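Local coordinates for cellulosomal scaffoldin adaptor protein B (Acetivibrio cellulolyticus, PDB 3BWZ) that probably binds type II dockerin modules as one cohesin module of an adaptor scaffoldin that helps assemble the cellulosome, at residues L121-S126 with V164-M169; I7-D12 with I128-T133; M41-A46 with N82-G87. All coordinates share one frame; numbering follows the deposited sequence. Where two conformers were deposited one is given.

Contact 1: L121-S126 with V164-M169; sequences LKEETS and VINLDM
Thr-125 OG1 is held from two directions. It donates to Asn-166 O at 2.7 Å, standing above that carbonyl plane with a C=O...donor angle of 129°, and it accepts from a water, which also donates to Leu-167 O. OG1 lies beside the backbone N (chi1 -51°), while CG2, anti to the backbone N, lies 3.8 Å from Val-164 CG1 and touches Leu-167 CD2. Next along the chain, Ser-126 and Ile-165 form an antiparallel hydrogen-bonded pair, with Ser-126 N to Ile-165 O at 3.1 Å and Ile-165 N to Ser-126 O at 2.9 Å. This is where strand 126-130 begins and strand 158-165 ends, at one end of the cohesin beta-sandwich. Beyond the pair Asn-166 takes a left-handed backbone conformation, and its CB points toward 121-126. Its ND2 donates to a second water, and that water donates in turn to Lys-122 O and Glu-124 O, so three groups of the loop and turn share one bridge. Asn-166 OD1 accepts from the backbone N of Ala-16, which ties the amide to a third part of the chain. Glu-123 crosses this amide at about a right angle, with the carboxylate and amide planes 54° apart. In the Met-169 conformer described, one of two, Glu-123 and Met-169 slide by each other in opposite directions.

Contact 2: I7-D12 with I128-T133; sequences IEIVLD and ISFEDT
Ile-9 CD1 sits over the centre of the Phe-130 ring, 3.7 Å from the centroid and only 5° off the ring normal, a nearly perpendicular CH-pi contact. The branch gets there because CG1 lies beside the backbone N and CD1 continues it in extended form (chi2 174°). CG1 lies over the same face, nearest Phe-130 CE1 at 3.5 Å. Ile-9 CD1 also lies 3.6 Å from Ile-128 O. This is the dense part of the contact, buried near the centre of the chain. Strands 6-11 and 126-130 run almost antiparallel here, their short axes 8.3 Å apart. That is too wide for sheet pairing, and they meet through side chains, and through Ile-9 CD1 against the backbone of 128-129. They face each other across the core of the cohesin jelly-roll sandwich, where the sheet curls round through strand 158-165, paired with both. Met-41 of strand 34-42 also packs against Phe-130. To the two ends of the dense part the fit is slacker. At one, Ile-7 CG1 reaches Phe-130 CE1 obliquely at 4.2 Å, and Ile-7 also touches Thr-143 and Leu-145. At the other, Leu-11, partly exposed, brings CD2 across Ile-128 CD1 at 3.9 Å, while the CG2 methyls of Ile-9 and Ile-128 stand 4.2 Å apart. Ser-129, also partly exposed, turns its CB away from strand 6-11.

Contact 3: M41-A46 with N82-G87; sequences MKYDPA and NDLEKG
The Tyr-43 ring lies with one face against Gly-87, whose CA stands 3.4 Å above the ring plane, offset toward the rim. CG of Tyr-43 sits between the backbone N and the carbonyl carbon (chi1 64°), and chi2 of 95° turns the ring's face to Gly-87. The phenol oxygen continues past Gly-87 to Leu-84 CD2, the two side chains crossing obliquely, and a water in the ring plane joins Tyr-43 OH to Leu-84 O. Pro-45 lies against the turn, its CG 3.3 Å from Glu-85 O and its CB near Leu-84 O. Residues 84-87 form the turn of the hairpin between strands 77-83 and 88-94, held by Asp-83, whose OD1 accepts from Lys-86 N (an Asx motif) and whose OD2 forms a salt bridge with Lys-86 NZ. The bond from Tyr-43 N to Gly-87 O (2.9 Å, 162° at the hydrogen) continues the antiparallel pairing of 34-42 with 88-94. Lys-42, bent at chi2 and chi4, curls over this bond: NZ donates to Lys-86 O at 2.9 Å, nearly in line with the C=O, and to its neighbour Tyr-43 O at 2.8 Å from above the carbonyl plane. Tyr-43 O and Gly-87 O, both acceptors, lie 3.3 Å apart. The ammonium would probably polarise Tyr-43 O and Lys-86 O, which it binds, and ease the crowding of carbonyl oxygens here.

How the contacts relate
Strand 126-130 joins all three contacts: it starts in contact 1, packs across the core in contact 2, and adjoins strand 34-42 of contact 3. Contacts 2 and 3, centres about 13 Å apart, are linked by a probable hydrogen bond between Ser-129 O and Lys-42 N (2.9 Å) and by Met-41, packed on Ile-128 and Phe-130. Contact 1 is about 16 Å from each, centre to centre; Leu-11 CD1 reaches Val-164 O at 3.8 Å, and Lys-122 CD reaches Ala-46 O at 3.2 Å. The assembly is a single cohesin chain without dockerin; as in related cohesins, the sheet holding strands 34-42 and 88-94 is probably the dockerin-binding face.

Contact 1: L121-S126 with V164-M169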
ATOM      1  N   LEU A 121      -9.899   6.208 -15.036  1.00  7.66           N
ATOM      2  CA  LEU A 121     -11.226   6.246 -15.665  1.00  8.42           C
ATOM      3  C   LEU A 121     -11.579   7.643 -16.174  1.00  8.83           C
ATOM      4  O   LEU A 121     -12.243   7.782 -17.207  1.00  9.55           O
ATOM      5  CB  LEU A 121     -12.310   5.811 -14.678  1.00  8.43           C
ATOM      6  CG  LEU A 121     -12.106   4.430 -14.043  1.00  8.43           C
ATOM      7  CD1 LEU A 121     -13.265   4.093 -13.081  1.00 11.07           C
ATOM      8  CD2 LEU A 121     -11.913   3.345 -15.098  1.00 11.41           C
ATOM      9  N   LYS A 122     -11.187   8.652 -15.398  1.00  9.21           N
ATOM     10  CA  LYS A 122     -11.521  10.058 -15.661  1.00 10.20           C
ATOM     11  C   LYS A 122     -10.306  10.911 -15.418  1.00 10.01           C
ATOM     12  O   LYS A 122      -9.546  10.647 -14.489  1.00 10.56           O
ATOM     13  CB  LYS A 122     -12.653  10.541 -14.731  1.00 11.66           C
ATOM     14  CG  LYS A 122     -13.911   9.739 -14.808  1.00 13.30           C
ATOM     15  CD  LYS A 122     -15.035  10.349 -13.970  1.00 15.82           C
ATOM     16  CE  LYS A 122     -15.595  11.627 -14.548  1.00 22.87           C
ATOM     17  NZ  LYS A 122     -16.223  11.408 -15.884  1.00 25.51           N
ATOM     18  N   GLU A 123     -10.150  11.940 -16.237  1.00 10.39           N
ATOM     19  CA  GLU A 123      -9.064  12.871 -16.111  1.00 10.38           C
ATOM     20  C   GLU A 123      -9.432  13.987 -15.151  1.00 10.30           C
ATOM     21  O   GLU A 123     -10.052  14.972 -15.521  1.00 13.26           O
ATOM     22  CB  GLU A 123      -8.727  13.412 -17.501  1.00 13.43           C
ATOM     23  CG  GLU A 123      -7.447  14.194 -17.599  1.00 13.98           C
ATOM     24  CD  GLU A 123      -6.220  13.364 -17.534  1.00 16.76           C
ATOM     25  OE1 GLU A 123      -5.119  13.937 -17.559  1.00 20.94           O
ATOM     26  OE2 GLU A 123      -6.329  12.127 -17.441  1.00 16.24           O
ATOM     27  N   GLU A 124      -9.089  13.790 -13.891  1.00 10.14           N
ATOM     28  CA  GLU A 124      -9.463  14.663 -12.802  1.00 11.37           C
ATOM     29  C   GLU A 124      -8.409  14.531 -11.718  1.00  9.04           C
ATOM     30  O   GLU A 124      -7.982  13.420 -11.418  1.00  9.73           O
ATOM     31  CB  GLU A 124     -10.822  14.176 -12.267  1.00 14.43           C
ATOM     32  CG  GLU A 124     -11.427  14.787 -11.035  1.00 19.60           C
ATOM     33  CD  GLU A 124     -12.777  14.114 -10.720  1.00 20.45           C
ATOM     34  OE1 GLU A 124     -13.154  14.073  -9.542  1.00 29.45           O
ATOM     35  OE2 GLU A 124     -13.403  13.577 -11.665  1.00 23.45           O
ATOM     36  N   THR A 125      -8.066  15.624 -11.059  1.00  8.93           N
ATOM     37  CA  THR A 125      -7.150  15.572  -9.943  1.00  9.12           C
ATOM     38  C   THR A 125      -7.751  14.664  -8.872  1.00  9.51           C
ATOM     39  O   THR A 125      -8.913  14.825  -8.499  1.00 11.56           O
ATOM     40  CB  THR A 125      -6.938  16.977  -9.361  1.00  9.30           C
ATOM     41  OG1 THR A 125      -6.610  17.864 -10.435  1.00  9.11           O
ATOM     42  CG2 THR A 125      -5.840  16.979  -8.289  1.00 10.65           C
ATOM     43  N   SER A 126      -6.974  13.741  -8.332  1.00  9.17           N
ATOM     44  CA  SER A 126      -7.509  12.770  -7.392  1.00  9.71           C
ATOM     45  C   SER A 126      -6.400  12.223  -6.494  1.00  8.04           C
ATOM     46  O   SER A 126      -5.245  12.115  -6.885  1.00  9.28           O
ATOM     47  CB  SER A 126      -8.154  11.644  -8.205  1.00 11.59           C
ATOM     48  OG  SER A 126      -9.038  10.845  -7.427  1.00 15.08           O
ATOM     49  N   VAL A 164      -1.066  12.157  -5.136  1.00  8.49           N
ATOM     50  CA  VAL A 164      -2.035  12.877  -5.975  1.00  8.69           C
ATOM     51  C   VAL A 164      -1.689  12.673  -7.432  1.00  8.07           C
ATOM     52  O   VAL A 164      -0.537  12.875  -7.848  1.00  9.25           O
ATOM     53  CB  VAL A 164      -2.107  14.363  -5.622  1.00  9.76           C
ATOM     54  CG1 VAL A 164      -3.091  15.086  -6.547  1.00 11.38           C
ATOM     55  CG2 VAL A 164      -2.515  14.511  -4.164  1.00 12.30           C
ATOM     56  N   ILE A 165      -2.680  12.269  -8.222  1.00  8.21           N
ATOM     57  CA  ILE A 165      -2.523  12.141  -9.660  1.00  8.53           C
ATOM     58  C   ILE A 165      -3.273  13.284 -10.344  1.00  7.67           C
ATOM     59  O   ILE A 165      -4.356  13.679  -9.908  1.00  8.20           O
ATOM     60  CB  ILE A 165      -3.045  10.747 -10.173  1.00  9.25           C
ATOM     61  CG1 ILE A 165      -2.618  10.484 -11.638  1.00 10.45           C
ATOM     62  CG2 ILE A 165      -4.540  10.578  -9.947  1.00 11.59           C
ATOM     63  CD1 ILE A 165      -1.128  10.357 -11.854  1.00 12.44           C
ATOM     64  N   ASN A 166      -2.698  13.785 -11.426  1.00  7.82           N
ATOM     65  CA  ASN A 166      -3.382  14.736 -12.297  1.00  6.81           C
ATOM     66  C   ASN A 166      -3.691  16.074 -11.647  1.00  7.59           C
ATOM     67  O   ASN A 166      -4.690  16.701 -11.986  1.00  8.63           O
ATOM     68  CB  ASN A 166      -4.603  14.089 -12.950  1.00  7.90           C
ATOM     69  CG  ASN A 166      -4.204  13.172 -14.075  1.00  7.98           C
ATOM     70  OD1 ASN A 166      -3.202  13.415 -14.740  1.00  9.21           O
ATOM     71  ND2 ASN A 166      -4.971  12.116 -14.315  1.00  8.47           N
ATOM     72  N   LEU A 167      -2.803  16.559 -10.776  1.00  7.91           N
ATOM     73  CA  LEU A 167      -2.828  17.965 -10.403  1.00  8.22           C
ATOM     74  C   LEU A 167      -2.719  18.803 -11.675  1.00  7.70           C
ATOM     75  O   LEU A 167      -3.501  19.724 -11.889  1.00  9.35           O
ATOM     76  CB  LEU A 167      -1.700  18.285  -9.395  1.00  9.96           C
ATOM     77  CG  LEU A 167      -1.716  19.526  -8.530  1.00 14.67           C
ATOM     78  CD1 LEU A 167      -1.463  20.762  -9.325  1.00 16.84           C
ATOM     79  CD2 LEU A 167      -2.961  19.584  -7.635  1.00 17.65           C
ATOM     80  N   ASP A 168      -1.715  18.495 -12.497  1.00  7.94           N
ATOM     81  CA  ASP A 168      -1.627  18.973 -13.875  1.00  7.83           C
ATOM     82  C   ASP A 168      -2.158  17.872 -14.783  1.00  8.06           C
ATOM     83  O   ASP A 168      -1.894  16.694 -14.547  1.00  9.53           O
ATOM     84  CB  ASP A 168      -0.193  19.280 -14.243  1.00  7.65           C
ATOM     85  CG  ASP A 168       0.392  20.325 -13.348  1.00  8.02           C
ATOM     86  OD1 ASP A 168      -0.100  21.448 -13.237  1.00  9.42           O
ATOM     87  OD2 ASP A 168       1.382  19.972 -12.634  1.00 14.24           O
ATOM     88  N   MET A 169      -2.893  18.274 -15.817  0.50  8.50           N
ATOM     89  CA  MET A 169      -3.522  17.357 -16.759  0.50  8.12           C
ATOM     90  C   MET A 169      -3.216  17.770 -18.183  0.50  7.76           C
ATOM     91  O   MET A 169      -3.101  18.961 -18.487  0.50  8.77           O
ATOM     92  CB  MET A 169      -5.029  17.391 -16.555  0.50  9.31           C
ATOM     93  CG  MET A 169      -5.432  16.561 -15.361  0.50  7.24           C
ATOM     94  SD  MET A 169      -7.134  16.807 -14.871  0.50 13.47           S
ATOM     95  CE  MET A 169      -6.972  18.393 -14.039  0.50 11.33           C
TER
HETATM   96  O   HOH W   1      -7.248  11.165 -12.849  1.00 10.37           O
HETATM   97  O   HOH W   2      -5.710  20.471 -10.542  1.00 14.96           O

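Contact 2: I7-D12 with I128-T133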
ATOM      1  N   ILE A   7       6.571   5.501   5.907  1.00  7.69           N
ATOM      2  CA  ILE A   7       5.856   4.749   4.878  1.00  7.11           C
ATOM      3  C   ILE A   7       5.229   5.793   3.969  1.00  6.99           C
ATOM      4  O   ILE A   7       4.749   6.829   4.448  1.00  8.13           O
ATOM      5  CB  ILE A   7       4.822   3.781   5.481  1.00  7.46           C
ATOM      6  CG1 ILE A   7       4.152   2.947   4.380  1.00  7.28           C
ATOM      7  CG2 ILE A   7       3.811   4.494   6.365  1.00  8.27           C
ATOM      8  CD1 ILE A   7       3.336   1.761   4.924  1.00  8.87           C
ATOM      9  N   GLU A   8       5.253   5.540   2.664  1.00  7.35           N
ATOM     10  CA  GLU A   8       4.809   6.491   1.661  1.00  7.57           C
ATOM     11  C   GLU A   8       4.102   5.784   0.538  1.00  6.92           C
ATOM     12  O   GLU A   8       4.511   4.705   0.114  1.00  8.19           O
ATOM     13  CB  GLU A   8       6.013   7.258   1.083  1.00  8.47           C
ATOM     14  CG  GLU A   8       5.631   8.379   0.099  1.00  9.88           C
ATOM     15  CD  GLU A   8       6.779   9.260  -0.351  1.00 11.28           C
ATOM     16  OE1 GLU A   8       7.917   9.017   0.040  1.00 14.33           O
ATOM     17  OE2 GLU A   8       6.510  10.208  -1.127  1.00 13.83           O
ATOM     18  N   ILE A   9       3.095   6.435  -0.025  1.00  6.81           N
ATOM     19  CA  ILE A   9       2.492   6.015  -1.281  1.00  6.72           C
ATOM     20  C   ILE A   9       3.150   6.813  -2.402  1.00  7.35           C
ATOM     21  O   ILE A   9       3.033   8.016  -2.445  1.00  8.70           O
ATOM     22  CB  ILE A   9       0.976   6.222  -1.309  1.00  7.61           C
ATOM     23  CG1 ILE A   9       0.308   5.595  -0.092  1.00  9.63           C
ATOM     24  CG2 ILE A   9       0.388   5.737  -2.621  1.00  8.74           C
ATOM     25  CD1 ILE A   9      -1.207   5.898   0.024  1.00  9.74           C
ATOM     26  N   VAL A  10       3.863   6.114  -3.273  1.00  7.55           N
ATOM     27  CA  VAL A  10       4.682   6.686  -4.321  1.00  9.07           C
ATOM     28  C   VAL A  10       4.099   6.312  -5.674  1.00  8.12           C
ATOM     29  O   VAL A  10       3.947   5.142  -5.951  1.00  9.70           O
ATOM     30  CB  VAL A  10       6.182   6.184  -4.192  1.00  9.99           C
ATOM     31  CG1 VAL A  10       7.060   6.750  -5.298  1.00 12.90           C
ATOM     32  CG2 VAL A  10       6.736   6.558  -2.810  1.00 12.15           C
ATOM     33  N   LEU A  11       3.808   7.283  -6.530  1.00  8.22           N
ATOM     34  CA  LEU A  11       3.313   6.988  -7.879  1.00  8.22           C
ATOM     35  C   LEU A  11       4.419   7.058  -8.912  1.00  8.24           C
ATOM     36  O   LEU A  11       5.347   7.861  -8.806  1.00 10.38           O
ATOM     37  CB  LEU A  11       2.227   7.983  -8.288  1.00  9.35           C
ATOM     38  CG  LEU A  11       1.095   8.141  -7.287  1.00 10.18           C
ATOM     39  CD1 LEU A  11       0.010   9.073  -7.863  1.00 11.01           C
ATOM     40  CD2 LEU A  11       0.529   6.833  -6.844  1.00  9.64           C
ATOM     41  N   ASP A  12       4.311   6.244  -9.950  1.00  7.83           N
ATOM     42  CA  ASP A  12       5.255   6.319 -11.051  1.00  8.09           C
ATOM     43  C   ASP A  12       5.001   7.465 -12.020  1.00  8.94           C
ATOM     44  O   ASP A  12       5.837   7.733 -12.874  1.00 11.87           O
ATOM     45  CB  ASP A  12       5.342   4.986 -11.802  1.00  8.61           C
ATOM     46  CG  ASP A  12       4.071   4.626 -12.551  1.00  8.61           C
ATOM     47  OD1 ASP A  12       2.972   5.016 -12.133  1.00  8.24           O
ATOM     48  OD2 ASP A  12       4.216   3.868 -13.547  1.00 11.38           O
ATOM     49  N   ILE A 128      -4.831   9.264  -3.723  1.00  7.39           N
ATOM     50  CA  ILE A 128      -4.747   7.913  -3.210  1.00  7.20           C
ATOM     51  C   ILE A 128      -4.180   8.077  -1.802  1.00  7.19           C
ATOM     52  O   ILE A 128      -3.065   8.569  -1.627  1.00  7.91           O
ATOM     53  CB  ILE A 128      -3.840   7.018  -4.105  1.00  7.74           C
ATOM     54  CG1 ILE A 128      -4.409   6.934  -5.539  1.00  8.17           C
ATOM     55  CG2 ILE A 128      -3.717   5.618  -3.510  1.00  9.87           C
ATOM     56  CD1 ILE A 128      -3.342   6.539  -6.554  1.00  9.99           C
ATOM     57  N   SER A 129      -4.945   7.673  -0.801  1.00  8.28           N
ATOM     58  CA  SER A 129      -4.610   7.956   0.578  1.00  8.25           C
ATOM     59  C   SER A 129      -4.558   6.691   1.418  1.00  7.58           C
ATOM     60  O   SER A 129      -5.026   5.628   1.002  1.00  8.36           O
ATOM     61  CB  SER A 129      -5.632   8.861   1.228  1.00 10.84           C
ATOM     62  OG  SER A 129      -6.924   8.422   1.042  0.50 10.72           O
ATOM     63  N   PHE A 130      -3.987   6.829   2.616  1.00  8.56           N
ATOM     64  CA  PHE A 130      -4.257   5.883   3.697  1.00  8.17           C
ATOM     65  C   PHE A 130      -5.210   6.592   4.627  1.00  9.06           C
ATOM     66  O   PHE A 130      -5.090   7.795   4.837  1.00 11.97           O
ATOM     67  CB  PHE A 130      -3.016   5.568   4.503  1.00  9.86           C
ATOM     68  CG  PHE A 130      -1.974   4.776   3.783  1.00  9.51           C
ATOM     69  CD1 PHE A 130      -0.648   5.164   3.823  1.00 11.47           C
ATOM     70  CD2 PHE A 130      -2.293   3.567   3.199  1.00  9.82           C
ATOM     71  CE1 PHE A 130       0.335   4.415   3.243  1.00 13.30           C
ATOM     72  CE2 PHE A 130      -1.307   2.804   2.589  1.00 12.30           C
ATOM     73  CZ  PHE A 130       0.023   3.239   2.626  1.00 12.36           C
ATOM     74  N   GLU A 131      -6.157   5.866   5.217  1.00  8.97           N
ATOM     75  CA  GLU A 131      -7.203   6.469   6.068  0.50  9.99           C
ATOM     76  C   GLU A 131      -7.456   5.610   7.299  1.00  9.64           C
ATOM     77  O   GLU A 131      -7.514   4.387   7.187  1.00  9.02           O
ATOM     78  CB  GLU A 131      -8.505   6.623   5.275  0.50 11.02           C
ATOM     79  CG  GLU A 131      -8.446   7.739   4.216  0.50 14.79           C
ATOM     80  CD  GLU A 131      -9.825   8.295   3.848  0.50 16.63           C
ATOM     81  OE1 GLU A 131      -9.921   9.504   3.553  0.50 26.29           O
ATOM     82  OE2 GLU A 131     -10.817   7.533   3.862  0.50 21.82           O
ATOM     83  N   ASP A 132      -7.683   6.249   8.437  1.00 10.78           N
ATOM     84  CA  ASP A 132      -8.178   5.549   9.607  1.00 10.94           C
ATOM     85  C   ASP A 132      -9.575   4.943   9.306  1.00 10.70           C
ATOM     86  O   ASP A 132     -10.274   5.332   8.358  1.00 13.77           O
ATOM     87  CB  ASP A 132      -8.168   6.463  10.830  1.00 11.38           C
ATOM     88  CG  ASP A 132      -6.785   6.688  11.420  1.00 11.96           C
ATOM     89  OD1 ASP A 132      -5.800   6.001  11.084  1.00 13.39           O
ATOM     90  OD2 ASP A 132      -6.730   7.570  12.307  1.00 14.29           O
ATOM     91  N   THR A 133      -9.932   3.914  10.068  1.00  9.93           N
ATOM     92  CA  THR A 133     -11.115   3.129   9.829  1.00 10.44           C
ATOM     93  C   THR A 133     -11.523   2.431  11.114  1.00  9.91           C
ATOM     94  O   THR A 133     -10.678   2.028  11.926  1.00  9.82           O
ATOM     95  CB  THR A 133     -10.841   2.066   8.750  1.00 10.48           C
ATOM     96  OG1 THR A 133     -11.863   1.069   8.793  1.00 13.59           O
ATOM     97  CG2 THR A 133      -9.459   1.393   8.915  1.00 11.76           C
TER

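Contact 3: M41-A46 with N82-G87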
ATOM      1  N   MET A  41      -6.288   1.697   2.433  1.00  7.56           N
ATOM      2  CA  MET A  41      -6.130   2.670   1.355  1.00  7.93           C
ATOM      3  C   MET A  41      -7.492   3.144   0.883  1.00  7.92           C
ATOM      4  O   MET A  41      -8.462   2.386   0.840  1.00  9.63           O
ATOM      5  CB  MET A  41      -5.404   2.094   0.177  0.67  8.26           C
ATOM      6  CG  MET A  41      -3.977   1.813   0.469  0.67  9.03           C
ATOM      7  SD  MET A  41      -3.143   1.022  -0.893  0.67  9.80           S
ATOM      8  CE  MET A  41      -3.114   2.302  -2.141  0.67 10.55           C
ATOM      9  N   LYS A  42      -7.557   4.410   0.485  1.00  8.16           N
ATOM     10  CA  LYS A  42      -8.761   5.036  -0.046  1.00  8.52           C
ATOM     11  C   LYS A  42      -8.456   5.705  -1.378  1.00  7.97           C
ATOM     12  O   LYS A  42      -7.442   6.364  -1.548  1.00  9.83           O
ATOM     13  CB  LYS A  42      -9.282   6.073   0.955  1.00 10.35           C
ATOM     14  CG  LYS A  42     -10.542   6.816   0.556  1.00 12.39           C
ATOM     15  CD  LYS A  42     -11.780   5.961   0.679  1.00 14.88           C
ATOM     16  CE  LYS A  42     -13.021   6.697   0.230  1.00 15.27           C
ATOM     17  NZ  LYS A  42     -13.024   6.953  -1.236  1.00 17.32           N
ATOM     18  N   TYR A  43      -9.360   5.516  -2.319  1.00  7.92           N
ATOM     19  CA  TYR A  43      -9.282   6.157  -3.633  1.00  7.63           C
ATOM     20  C   TYR A  43     -10.693   6.502  -4.070  1.00  7.98           C
ATOM     21  O   TYR A  43     -11.666   6.025  -3.476  1.00  8.66           O
ATOM     22  CB  TYR A  43      -8.564   5.257  -4.667  1.00  7.86           C
ATOM     23  CG  TYR A  43      -9.315   3.984  -4.948  1.00  7.58           C
ATOM     24  CD1 TYR A  43     -10.187   3.880  -6.014  1.00  7.62           C
ATOM     25  CD2 TYR A  43      -9.212   2.906  -4.096  1.00  7.75           C
ATOM     26  CE1 TYR A  43     -10.923   2.735  -6.245  1.00  8.25           C
ATOM     27  CE2 TYR A  43      -9.940   1.738  -4.312  1.00  8.14           C
ATOM     28  CZ  TYR A  43     -10.800   1.655  -5.381  1.00  8.30           C
ATOM     29  OH  TYR A  43     -11.547   0.513  -5.555  1.00  9.27           O
ATOM     30  N   ASP A  44     -10.809   7.314  -5.119  1.00  7.80           N
ATOM     31  CA  ASP A  44     -12.110   7.721  -5.625  1.00  8.06           C
ATOM     32  C   ASP A  44     -12.491   6.764  -6.739  1.00  8.46           C
ATOM     33  O   ASP A  44     -11.875   6.779  -7.793  1.00  8.28           O
ATOM     34  CB  ASP A  44     -12.052   9.170  -6.149  1.00  8.90           C
ATOM     35  CG  ASP A  44     -13.386   9.662  -6.648  1.00  9.63           C
ATOM     36  OD1 ASP A  44     -14.287   8.825  -6.909  1.00 10.72           O
ATOM     37  OD2 ASP A  44     -13.525  10.897  -6.790  1.00 12.36           O
ATOM     38  N   PRO A  45     -13.497   5.904  -6.515  1.00  8.83           N
ATOM     39  CA  PRO A  45     -13.794   4.872  -7.490  1.00  9.71           C
ATOM     40  C   PRO A  45     -14.481   5.387  -8.753  1.00 10.01           C
ATOM     41  O   PRO A  45     -14.616   4.634  -9.699  1.00 11.40           O
ATOM     42  CB  PRO A  45     -14.723   3.942  -6.712  1.00 12.26           C
ATOM     43  CG  PRO A  45     -15.417   4.840  -5.745  1.00 12.26           C
ATOM     44  CD  PRO A  45     -14.380   5.831  -5.334  1.00 10.31           C
ATOM     45  N   ALA A  46     -14.856   6.658  -8.782  1.00  9.82           N
ATOM     46  CA  ALA A  46     -15.302   7.279 -10.033  1.00 10.80           C
ATOM     47  C   ALA A  46     -14.119   7.608 -10.937  1.00  9.88           C
ATOM     48  O   ALA A  46     -14.294   7.787 -12.142  1.00 11.49           O
ATOM     49  CB  ALA A  46     -16.130   8.551  -9.779  1.00 12.33           C
ATOM     50  N   ASN A  82     -11.876  -5.555   0.060  1.00  7.67           N
ATOM     51  CA  ASN A  82     -11.986  -4.317  -0.662  1.00  7.89           C
ATOM     52  C   ASN A  82     -13.446  -3.950  -0.859  1.00  8.50           C
ATOM     53  O   ASN A  82     -14.258  -4.803  -1.194  1.00 10.98           O
ATOM     54  CB  ASN A  82     -11.334  -4.471  -2.033  1.00  7.92           C
ATOM     55  CG  ASN A  82      -9.936  -5.039  -1.954  1.00  7.21           C
ATOM     56  OD1 ASN A  82      -9.144  -4.615  -1.109  1.00  7.92           O
ATOM     57  ND2 ASN A  82      -9.610  -5.992  -2.855  1.00  8.07           N
ATOM     58  N   ASP A  83     -13.762  -2.681  -0.673  1.00  9.19           N
ATOM     59  CA  ASP A  83     -15.077  -2.138  -1.002  1.00  9.26           C
ATOM     60  C   ASP A  83     -14.891  -1.298  -2.253  1.00  9.15           C
ATOM     61  O   ASP A  83     -14.400  -0.169  -2.193  1.00  9.87           O
ATOM     62  CB  ASP A  83     -15.635  -1.323   0.151  1.00 10.72           C
ATOM     63  CG  ASP A  83     -17.037  -0.837  -0.108  1.00 12.74           C
ATOM     64  OD1 ASP A  83     -17.416  -0.643  -1.282  1.00 13.18           O
ATOM     65  OD2 ASP A  83     -17.767  -0.607   0.869  1.00 17.23           O
ATOM     66  N   LEU A  84     -15.214  -1.891  -3.385  1.00  9.26           N
ATOM     67  CA  LEU A  84     -14.980  -1.269  -4.678  1.00  9.98           C
ATOM     68  C   LEU A  84     -15.967  -0.148  -4.983  1.00 10.78           C
ATOM     69  O   LEU A  84     -15.686   0.694  -5.809  1.00 11.98           O
ATOM     70  CB  LEU A  84     -15.013  -2.318  -5.774  1.00 11.34           C
ATOM     71  CG  LEU A  84     -14.037  -3.465  -5.594  1.00 12.33           C
ATOM     72  CD1 LEU A  84     -14.318  -4.514  -6.650  1.00 15.51           C
ATOM     73  CD2 LEU A  84     -12.567  -3.004  -5.643  1.00 13.35           C
ATOM     74  N   GLU A  85     -17.103  -0.124  -4.292  1.00 11.69           N
ATOM     75  CA  GLU A  85     -18.073   0.961  -4.461  1.00 11.99           C
ATOM     76  C   GLU A  85     -17.650   2.202  -3.711  1.00 12.28           C
ATOM     77  O   GLU A  85     -17.892   3.308  -4.179  1.00 13.85           O
ATOM     78  CB  GLU A  85     -19.445   0.505  -3.995  1.00 14.81           C
ATOM     79  CG  GLU A  85     -20.057  -0.520  -4.939  1.00 21.47           C
ATOM     80  CD  GLU A  85     -20.383   0.038  -6.313  1.00 32.90           C
ATOM     81  OE1 GLU A  85     -20.746   1.228  -6.406  1.00 40.99           O
ATOM     82  OE2 GLU A  85     -20.280  -0.716  -7.306  1.00 40.40           O
ATOM     83  N   LYS A  86     -17.042   2.031  -2.539  1.00 12.15           N
ATOM     84  CA  LYS A  86     -16.586   3.163  -1.736  1.00 12.74           C
ATOM     85  C   LYS A  86     -15.128   3.547  -2.027  1.00 11.32           C
ATOM     86  O   LYS A  86     -14.700   4.621  -1.687  1.00 13.72           O
ATOM     87  CB  LYS A  86     -16.770   2.883  -0.235  1.00 14.49           C
ATOM     88  CG  LYS A  86     -18.222   2.644   0.172  1.00 18.34           C
ATOM     89  CD  LYS A  86     -18.416   2.706   1.684  1.00 21.75           C
ATOM     90  CE  LYS A  86     -19.812   2.293   2.099  1.00 25.05           C
ATOM     91  NZ  LYS A  86     -20.097   0.877   1.715  1.00 30.95           N
ATOM     92  N   GLY A  87     -14.378   2.642  -2.625  1.00 10.39           N
ATOM     93  CA  GLY A  87     -12.967   2.870  -2.898  1.00  9.45           C
ATOM     94  C   GLY A  87     -12.079   2.642  -1.697  1.00  9.66           C
ATOM     95  O   GLY A  87     -11.208   3.465  -1.409  1.00 10.10           O
TER
HETATM   96  O   HOH W   3     -13.472   0.538  -7.447  1.00 10.60           O